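Local coordinates for carbohydrate kinase, pfkB family (Enterococcus faecalis, PDB 3KTN), which probably phosphorylates 2-keto-3-deoxygluconate, as a magnesium-binding member of the pfkB (ribokinase-like) sugar kinase family, at residues A52-L57 and K119-E124; V164-N169 and R189-C194; D195-S200 and E236-T241. All coordinates share one frame; numbering follows the deposited sequence.

Interaction 1. Residues A52-L57 and K119-E124; sequences ALITKL and KDYDFE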
# COMPACT_ATOMS: atom_id res chain seq x y z
N ALA A 52 -16.39 27.22 -10.76
CA ALA A 52 -17.56 26.47 -10.34
C ALA A 52 -17.97 25.52 -11.45
O ALA A 52 -17.99 25.89 -12.63
CB ALA A 52 -18.71 27.42 -10.01
N LEU A 53 -18.30 24.29 -11.08
CA LEU A 53 -18.70 23.29 -12.07
C LEU A 53 -20.21 23.12 -12.09
O LEU A 53 -20.84 22.96 -11.05
CB LEU A 53 -18.04 21.95 -11.76
CG LEU A 53 -18.36 20.79 -12.71
CD1 LEU A 53 -17.83 21.13 -14.10
CD2 LEU A 53 -17.73 19.50 -12.20
N ILE A 54 -20.78 23.15 -13.29
CA ILE A 54 -22.21 22.96 -13.46
C ILE A 54 -22.38 21.54 -13.98
O ILE A 54 -21.97 21.24 -15.10
CB ILE A 54 -22.81 23.96 -14.48
CG1 ILE A 54 -22.48 25.39 -14.04
CG2 ILE A 54 -24.31 23.76 -14.57
CD1 ILE A 54 -22.88 26.45 -15.06
N THR A 55 -22.99 20.68 -13.18
CA THR A 55 -23.19 19.29 -13.57
C THR A 55 -24.10 18.63 -12.54
O THR A 55 -24.64 19.31 -11.67
CB THR A 55 -21.83 18.54 -13.58
OG1 THR A 55 -21.98 17.25 -14.19
CG2 THR A 55 -21.33 18.37 -12.16
N LYS A 56 -24.26 17.32 -12.65
CA LYS A 56 -25.08 16.57 -11.69
C LYS A 56 -24.28 15.38 -11.17
O LYS A 56 -23.44 14.83 -11.87
CB LYS A 56 -26.36 16.03 -12.34
CG LYS A 56 -27.31 17.07 -12.93
CD LYS A 56 -27.91 17.98 -11.86
CE LYS A 56 -28.90 18.96 -12.50
NZ LYS A 56 -29.28 20.06 -11.58
N LEU A 57 -24.56 15.01 -9.93
CA LEU A 57 -23.94 13.85 -9.30
C LEU A 57 -25.05 13.15 -8.53
O LEU A 57 -25.93 13.81 -7.97
CB LEU A 57 -22.80 14.26 -8.36
CG LEU A 57 -21.49 14.65 -9.06
CD1 LEU A 57 -20.45 15.08 -8.02
CD2 LEU A 57 -20.98 13.47 -9.85
N LYS A 119 -33.69 21.78 -18.46
CA LYS A 119 -34.66 22.20 -17.45
C LYS A 119 -34.22 21.87 -16.03
O LYS A 119 -34.79 22.38 -15.07
CB LYS A 119 -36.04 21.60 -17.74
CG LYS A 119 -36.17 20.11 -17.45
CD LYS A 119 -37.60 19.63 -17.69
CE LYS A 119 -37.77 18.17 -17.32
NZ LYS A 119 -39.15 17.66 -17.56
N ASP A 120 -33.21 21.01 -15.89
CA ASP A 120 -32.72 20.65 -14.57
C ASP A 120 -31.70 21.66 -14.07
O ASP A 120 -31.30 21.63 -12.91
CB ASP A 120 -32.07 19.26 -14.60
CG ASP A 120 -33.04 18.16 -14.97
OD1 ASP A 120 -34.14 18.12 -14.39
OD2 ASP A 120 -32.70 17.33 -15.84
N TYR A 121 -31.28 22.58 -14.95
CA TYR A 121 -30.29 23.59 -14.58
C TYR A 121 -30.83 25.01 -14.62
O TYR A 121 -31.53 25.40 -15.55
CB TYR A 121 -29.10 23.52 -15.54
CG TYR A 121 -28.38 22.18 -15.58
CD1 TYR A 121 -27.38 21.87 -14.65
CD2 TYR A 121 -28.67 21.25 -16.57
CE1 TYR A 121 -26.69 20.65 -14.72
CE2 TYR A 121 -28.00 20.04 -16.65
CZ TYR A 121 -27.01 19.75 -15.73
OH TYR A 121 -26.35 18.54 -15.84
N ASP A 122 -30.49 25.80 -13.60
CA ASP A 122 -30.93 27.19 -13.55
C ASP A 122 -29.83 28.04 -14.17
O ASP A 122 -29.17 28.81 -13.48
CB ASP A 122 -31.16 27.63 -12.11
CG ASP A 122 -31.93 28.94 -12.02
OD1 ASP A 122 -31.65 29.86 -12.82
OD2 ASP A 122 -32.81 29.05 -11.14
N PHE A 123 -29.65 27.90 -15.48
CA PHE A 123 -28.62 28.64 -16.20
C PHE A 123 -28.69 30.15 -16.00
O PHE A 123 -27.66 30.82 -15.91
CB PHE A 123 -28.67 28.32 -17.70
CG PHE A 123 -28.31 26.89 -18.03
CD1 PHE A 123 -27.17 26.30 -17.49
CD2 PHE A 123 -29.10 26.15 -18.89
CE1 PHE A 123 -26.82 24.99 -17.81
CE2 PHE A 123 -28.76 24.84 -19.22
CZ PHE A 123 -27.62 24.26 -18.68
N GLU A 124 -29.91 30.68 -15.94
CA GLU A 124 -30.11 32.11 -15.74
C GLU A 124 -29.38 32.57 -14.48
O GLU A 124 -28.60 33.52 -14.51
CB GLU A 124 -31.60 32.42 -15.60
CG GLU A 124 -32.45 32.06 -16.80
CD GLU A 124 -32.58 33.21 -17.79
OE1 GLU A 124 -33.00 34.31 -17.38
OE2 GLU A 124 -32.26 33.01 -18.98

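Interaction 2. Residues V164-N169 and R189-C194; sequences VCFDFN and RILPYC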
# COMPACT_ATOMS: atom_id res chain seq x y z
N VAL A 164 -17.69 32.75 -23.87
CA VAL A 164 -17.95 31.33 -24.04
C VAL A 164 -16.73 30.58 -24.59
O VAL A 164 -16.16 30.97 -25.60
CB VAL A 164 -19.15 31.10 -24.98
CG1 VAL A 164 -19.45 29.61 -25.11
CG2 VAL A 164 -20.37 31.84 -24.45
N CYS A 165 -16.36 29.50 -23.90
CA CYS A 165 -15.22 28.68 -24.29
C CYS A 165 -15.71 27.28 -24.64
O CYS A 165 -16.68 26.80 -24.05
CB CYS A 165 -14.21 28.60 -23.15
SG CYS A 165 -13.75 30.22 -22.51
N PHE A 166 -15.05 26.64 -25.59
CA PHE A 166 -15.46 25.32 -26.04
C PHE A 166 -14.26 24.50 -26.50
O PHE A 166 -13.34 25.03 -27.11
CB PHE A 166 -16.45 25.49 -27.20
CG PHE A 166 -16.87 24.19 -27.83
CD1 PHE A 166 -17.73 23.33 -27.16
CD2 PHE A 166 -16.43 23.85 -29.10
CE1 PHE A 166 -18.14 22.14 -27.76
CE2 PHE A 166 -16.83 22.67 -29.70
CZ PHE A 166 -17.69 21.81 -29.03
N ASP A 167 -14.29 23.21 -26.20
CA ASP A 167 -13.21 22.32 -26.61
C ASP A 167 -13.72 21.22 -27.51
O ASP A 167 -14.74 20.60 -27.23
CB ASP A 167 -12.53 21.70 -25.38
CG ASP A 167 -13.42 20.71 -24.64
OD1 ASP A 167 -13.15 19.50 -24.70
OD2 ASP A 167 -14.41 21.14 -24.02
N PHE A 168 -13.01 20.99 -28.61
CA PHE A 168 -13.35 19.92 -29.53
C PHE A 168 -12.98 18.64 -28.78
O PHE A 168 -11.87 18.53 -28.26
CB PHE A 168 -12.51 20.02 -30.81
CG PHE A 168 -13.03 21.00 -31.83
CD1 PHE A 168 -13.78 20.56 -32.91
CD2 PHE A 168 -12.75 22.36 -31.72
CE1 PHE A 168 -14.25 21.45 -33.88
CE2 PHE A 168 -13.21 23.26 -32.68
CZ PHE A 168 -13.96 22.81 -33.76
N ASN A 169 -13.89 17.68 -28.72
CA ASN A 169 -13.59 16.43 -28.04
C ASN A 169 -13.81 15.31 -29.05
O ASN A 169 -14.45 14.31 -28.75
CB ASN A 169 -14.51 16.22 -26.83
CG ASN A 169 -13.97 15.18 -25.87
OD1 ASN A 169 -14.72 14.39 -25.30
ND2 ASN A 169 -12.66 15.19 -25.67
N ARG A 189 -23.64 23.86 -34.70
CA ARG A 189 -24.72 24.54 -33.98
C ARG A 189 -24.23 25.38 -32.81
O ARG A 189 -24.79 26.45 -32.53
CB ARG A 189 -25.74 23.52 -33.48
CG ARG A 189 -26.42 22.74 -34.59
CD ARG A 189 -27.32 21.66 -34.04
NE ARG A 189 -28.40 22.20 -33.22
CZ ARG A 189 -29.33 21.45 -32.64
NH1 ARG A 189 -29.31 20.13 -32.79
NH2 ARG A 189 -30.29 22.01 -31.91
N ILE A 190 -23.18 24.93 -32.12
CA ILE A 190 -22.68 25.68 -30.97
C ILE A 190 -21.58 26.68 -31.31
O ILE A 190 -21.48 27.73 -30.67
CB ILE A 190 -22.15 24.74 -29.85
CG1 ILE A 190 -21.98 25.53 -28.54
CG2 ILE A 190 -20.81 24.14 -30.27
CD1 ILE A 190 -21.59 24.67 -27.34
N LEU A 191 -20.78 26.37 -32.31
CA LEU A 191 -19.68 27.25 -32.71
C LEU A 191 -20.05 28.72 -32.90
O LEU A 191 -19.25 29.60 -32.58
CB LEU A 191 -19.01 26.70 -33.97
CG LEU A 191 -18.09 25.51 -33.67
CD1 LEU A 191 -17.68 24.79 -34.95
CD2 LEU A 191 -16.87 26.03 -32.93
N PRO A 192 -21.25 29.01 -33.43
CA PRO A 192 -21.64 30.41 -33.63
C PRO A 192 -21.70 31.22 -32.33
O PRO A 192 -21.70 32.45 -32.35
CB PRO A 192 -23.01 30.30 -34.29
CG PRO A 192 -22.89 29.04 -35.09
CD PRO A 192 -22.20 28.11 -34.11
N TYR A 193 -21.74 30.53 -31.19
CA TYR A 193 -21.82 31.19 -29.89
C TYR A 193 -20.51 31.25 -29.10
O TYR A 193 -20.46 31.87 -28.04
CB TYR A 193 -22.87 30.49 -29.03
CG TYR A 193 -24.25 30.52 -29.64
CD1 TYR A 193 -25.03 31.68 -29.58
CD2 TYR A 193 -24.78 29.41 -30.29
CE1 TYR A 193 -26.29 31.73 -30.16
CE2 TYR A 193 -26.05 29.45 -30.87
CZ TYR A 193 -26.80 30.61 -30.80
OH TYR A 193 -28.05 30.66 -31.37
N CYS A 194 -19.47 30.60 -29.61
CA CYS A 194 -18.18 30.56 -28.92
C CYS A 194 -17.25 31.73 -29.20
O CYS A 194 -17.26 32.30 -30.29
CB CYS A 194 -17.46 29.26 -29.27
SG CYS A 194 -18.45 27.79 -28.99

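Interaction 3. Residues D195-S200 and E236-T241; sequences DIVFGS and EWFAGT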
# COMPACT_ATOMS: atom_id res chain seq x y z
N ASP A 195 -16.44 32.06 -28.20
CA ASP A 195 -15.46 33.14 -28.31
C ASP A 195 -14.05 32.54 -28.32
O ASP A 195 -13.19 32.97 -29.08
CB ASP A 195 -15.59 34.09 -27.12
CG ASP A 195 -16.94 34.80 -27.08
OD1 ASP A 195 -17.25 35.53 -28.05
OD2 ASP A 195 -17.69 34.61 -26.10
N ILE A 196 -13.83 31.54 -27.47
CA ILE A 196 -12.52 30.88 -27.37
C ILE A 196 -12.71 29.40 -27.65
O ILE A 196 -13.50 28.73 -26.98
CB ILE A 196 -11.91 31.07 -25.97
CG1 ILE A 196 -11.79 32.57 -25.67
CG2 ILE A 196 -10.53 30.41 -25.91
CD1 ILE A 196 -11.26 32.87 -24.28
N VAL A 197 -11.98 28.88 -28.63
CA VAL A 197 -12.10 27.48 -28.99
C VAL A 197 -10.78 26.71 -28.94
O VAL A 197 -9.75 27.20 -29.40
CB VAL A 197 -12.70 27.35 -30.41
CG1 VAL A 197 -12.84 25.89 -30.79
CG2 VAL A 197 -14.06 28.05 -30.46
N PHE A 198 -10.84 25.50 -28.38
CA PHE A 198 -9.67 24.64 -28.28
C PHE A 198 -9.83 23.46 -29.23
O PHE A 198 -10.82 22.75 -29.19
CB PHE A 198 -9.51 24.14 -26.84
CG PHE A 198 -9.20 25.23 -25.86
CD1 PHE A 198 -7.94 25.81 -25.82
CD2 PHE A 198 -10.19 25.72 -25.02
CE1 PHE A 198 -7.67 26.87 -24.95
CE2 PHE A 198 -9.92 26.78 -24.15
CZ PHE A 198 -8.66 27.36 -24.12
N GLY A 199 -8.84 23.28 -30.10
CA GLY A 199 -8.90 22.20 -31.06
C GLY A 199 -7.68 22.19 -31.96
O GLY A 199 -6.79 23.03 -31.81
N SER A 200 -7.63 21.25 -32.89
CA SER A 200 -6.49 21.14 -33.80
C SER A 200 -6.89 21.30 -35.26
O SER A 200 -8.08 21.27 -35.61
CB SER A 200 -5.82 19.79 -33.63
OG SER A 200 -6.66 18.76 -34.14
N GLU A 236 -12.84 34.55 -31.29
CA GLU A 236 -11.83 35.48 -30.80
C GLU A 236 -10.46 34.80 -30.68
O GLU A 236 -9.44 35.37 -31.09
CB GLU A 236 -12.27 36.04 -29.44
CG GLU A 236 -11.32 37.04 -28.84
CD GLU A 236 -11.84 37.60 -27.54
OE1 GLU A 236 -12.95 37.19 -27.13
OE2 GLU A 236 -11.16 38.44 -26.93
N TRP A 237 -10.44 33.59 -30.13
CA TRP A 237 -9.20 32.83 -29.94
C TRP A 237 -9.37 31.36 -30.31
O TRP A 237 -10.39 30.74 -30.01
CB TRP A 237 -8.74 32.89 -28.48
CG TRP A 237 -7.87 34.05 -28.10
CD1 TRP A 237 -7.74 35.23 -28.77
CD2 TRP A 237 -7.08 34.17 -26.91
NE1 TRP A 237 -6.91 36.08 -28.07
CE2 TRP A 237 -6.49 35.46 -26.92
CE3 TRP A 237 -6.80 33.32 -25.83
CZ2 TRP A 237 -5.65 35.91 -25.90
CZ3 TRP A 237 -5.96 33.77 -24.81
CH2 TRP A 237 -5.40 35.06 -24.85
N PHE A 238 -8.37 30.80 -30.99
CA PHE A 238 -8.36 29.39 -31.36
C PHE A 238 -7.00 28.89 -30.90
O PHE A 238 -5.97 29.45 -31.29
CB PHE A 238 -8.49 29.21 -32.87
CG PHE A 238 -8.48 27.76 -33.31
CD1 PHE A 238 -9.59 26.95 -33.09
CD2 PHE A 238 -7.36 27.21 -33.92
CE1 PHE A 238 -9.58 25.60 -33.47
CE2 PHE A 238 -7.34 25.87 -34.30
CZ PHE A 238 -8.46 25.06 -34.08
N ALA A 239 -6.98 27.85 -30.07
CA ALA A 239 -5.70 27.35 -29.58
C ALA A 239 -5.64 25.83 -29.48
O ALA A 239 -6.66 25.15 -29.38
CB ALA A 239 -5.38 27.98 -28.23
N GLY A 240 -4.42 25.31 -29.51
CA GLY A 240 -4.20 23.88 -29.43
C GLY A 240 -2.71 23.60 -29.36
O GLY A 240 -1.90 24.52 -29.24
N THR A 241 -2.35 22.32 -29.44
CA THR A 241 -0.96 21.93 -29.38
C THR A 241 -0.63 20.90 -30.43
O THR A 241 -1.49 20.19 -30.92
CB THR A 241 -0.60 21.30 -28.02
OG1 THR A 241 -1.35 20.09 -27.85
CG2 THR A 241 -0.91 22.25 -26.88

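Interaction 1. Residues A52-L57 and K119-E124
K56 runs past Y121 in the opposite direction, with CE over one face of the tyrosine ring. CE stands 3.5 Å above the ring plane, shifted toward the rim, and makes a CH-pi contact. Nearer the strand, K56 CG lies 3.4 Å from Y121 OH. The lysine chain bends at its second torsion (chi2 -65°), which places CD close to Y121 CE1, and then extends. At its tip, NZ donates to the main-chain O of D120 at 2.9 Å, from above the carbonyl plane, while making an off-centre cation-pi contact with the ring. The ammonium is thus tied to the backbone just before the tyrosine. The D120 carboxylate turns elsewhere: OD2 forms a salt bridge with K83 and also accepts from E117 N.

Strand 50-57 belongs to the central, largely parallel sheet of the ribokinase-like fold, and here it receives the turn leading into helix 123-127. D122 is the centre of an inverse gamma turn and, as N-cap, uses OD1 to accept A125 N. The Y121 ring has T55 O near its plane at the edge, and its hydroxyl is hydrogen-bonded to S116 OG; F8 packs against it edge-to-face. I54 crosses the tyrosine obliquely, CG2 approaching CD1 to 3.6 Å. I54 CG2, anti to the backbone N, is the branch turned to the rings; it also meets F123 CE1, at 4.3 Å. Y121 CB rests over the rim of one face of the F123 ring.

Interaction 2. Residues V164-N169 and R189-C194
The carbonyl O of I190, whose side chain packs on F166, accepts Y193 N at 2.9 Å. C194 N bonds in the same i to i+3 manner to L191 O, and these two bonds shape the 3-10 turn 191-193 that follows helix 177-190. The turn brings the Y193 carbonyl up against V164, its O lying 3.4 Å from V164 CB and close to both methyl groups. Here the backbones come nearest, the CA atoms of V164 and C194 being 4.9 Å apart.

The F166 ring is the central apolar surface. Its chi1 of 176° sets CG anti to the backbone N and carries the ring off the strand toward the helix end, where I190 CG2 sits over the centre of one ring face, 4.0 Å above the plane and only 12° off the normal seen from the centroid. I190 CD1 reaches the ring at its CD1 atom. This is the packing of a beta-alpha-beta unit, in which strand 163-167 is covered by the end of helix 177-190 before the chain returns to the sheet as strand 196-198. Y187, one turn earlier in the helix, meets the F166 ring edge-to-face, and L151 of helix 144-159 touches I190.

C194 adds a sulfur contact. SG presses on F166 CB at 3.5 Å and stands obliquely to the ring, 5.0 Å from its centroid, in a Cys sulfur-aromatic arrangement. L191 spreads its two methyls between two aromatic residues: CD2 approaches F166 CD2, whereas CD1 comes to 4.4 Å from F168 CZ, both obliquely to the rings. F229 of helix 218-233 touches both F168 and L191.

Interaction 3. Residues D195-S200 and E236-T241
D195 O is gripped by two amides of the facing segment, E236 N at 2.7 Å and W237 N at 3.0 Å. It opens the pairing of parallel strands 196-198 and 237-245, neighbours in the central sheet that are joined by a crossover running through helices 201-206 and 218-233. The E236 bond uses a lone pair of the carbonyl in its plane but is bent at the hydrogen (143°), whereas the W237 bond is straighter. Beyond this fork the bonds alternate as parallel strands require: V197 N donates to W237 O at 2.8 Å, V197 O accepts A239 N, and G199 N donates to A239 O. The V197 amide makes the straightest of the five, at 170°. CA-H groups of I196, F238 and F198 add weaker contacts to W237 O, V197 O and A239 O respectively.

Along the strand's other edge, I196 bonds through its backbone to V164 and F166, so the short strand is hydrogen-bonded to neighbours along both edges. The carboxylates of D195 and E236 find partners outside: D195 OD2 accepts V164 N, and E236 OE2 is hydrogen-bonded to Y290 OH.

Side chains alternate across the sheet. I196 and W237 lie side by side, CG2 against CB, on the face that also carries F198 and A239, where helix 278-291 packs. On the other face V197 CG1 packs against F238 CD1. Chi1 of 180° sets F238 CG anti to the backbone N, and the ring beyond it extends past V197 to G199. G199 O has a hydrogen bond with Y255 OH, and F238 CZ lies 3.5 Å from that same oxygen.

From the N terminus, interaction 1 comes first, closing the long excursion between strand 50-57 and the start of helix 123-127, which includes strands 88-93 and 101-105 of the smaller sheet. Interaction 2 then closes the strand-to-helix half of a crossover, from 164-169 to 189-194, and interaction 3 begins at the very next residue and closes 195-200 onto 236-241. The three loops follow in series, neither nesting nor crossing. Interactions 2 and 3 touch, since strands 163-167 and 196-198 are adjacent: F166 O lies 2.8 Å from F198 N, probably hydrogen-bonded. Interaction 1 stands apart, its centre about 18 Å from that of interaction 2, but reaches the same central sheet.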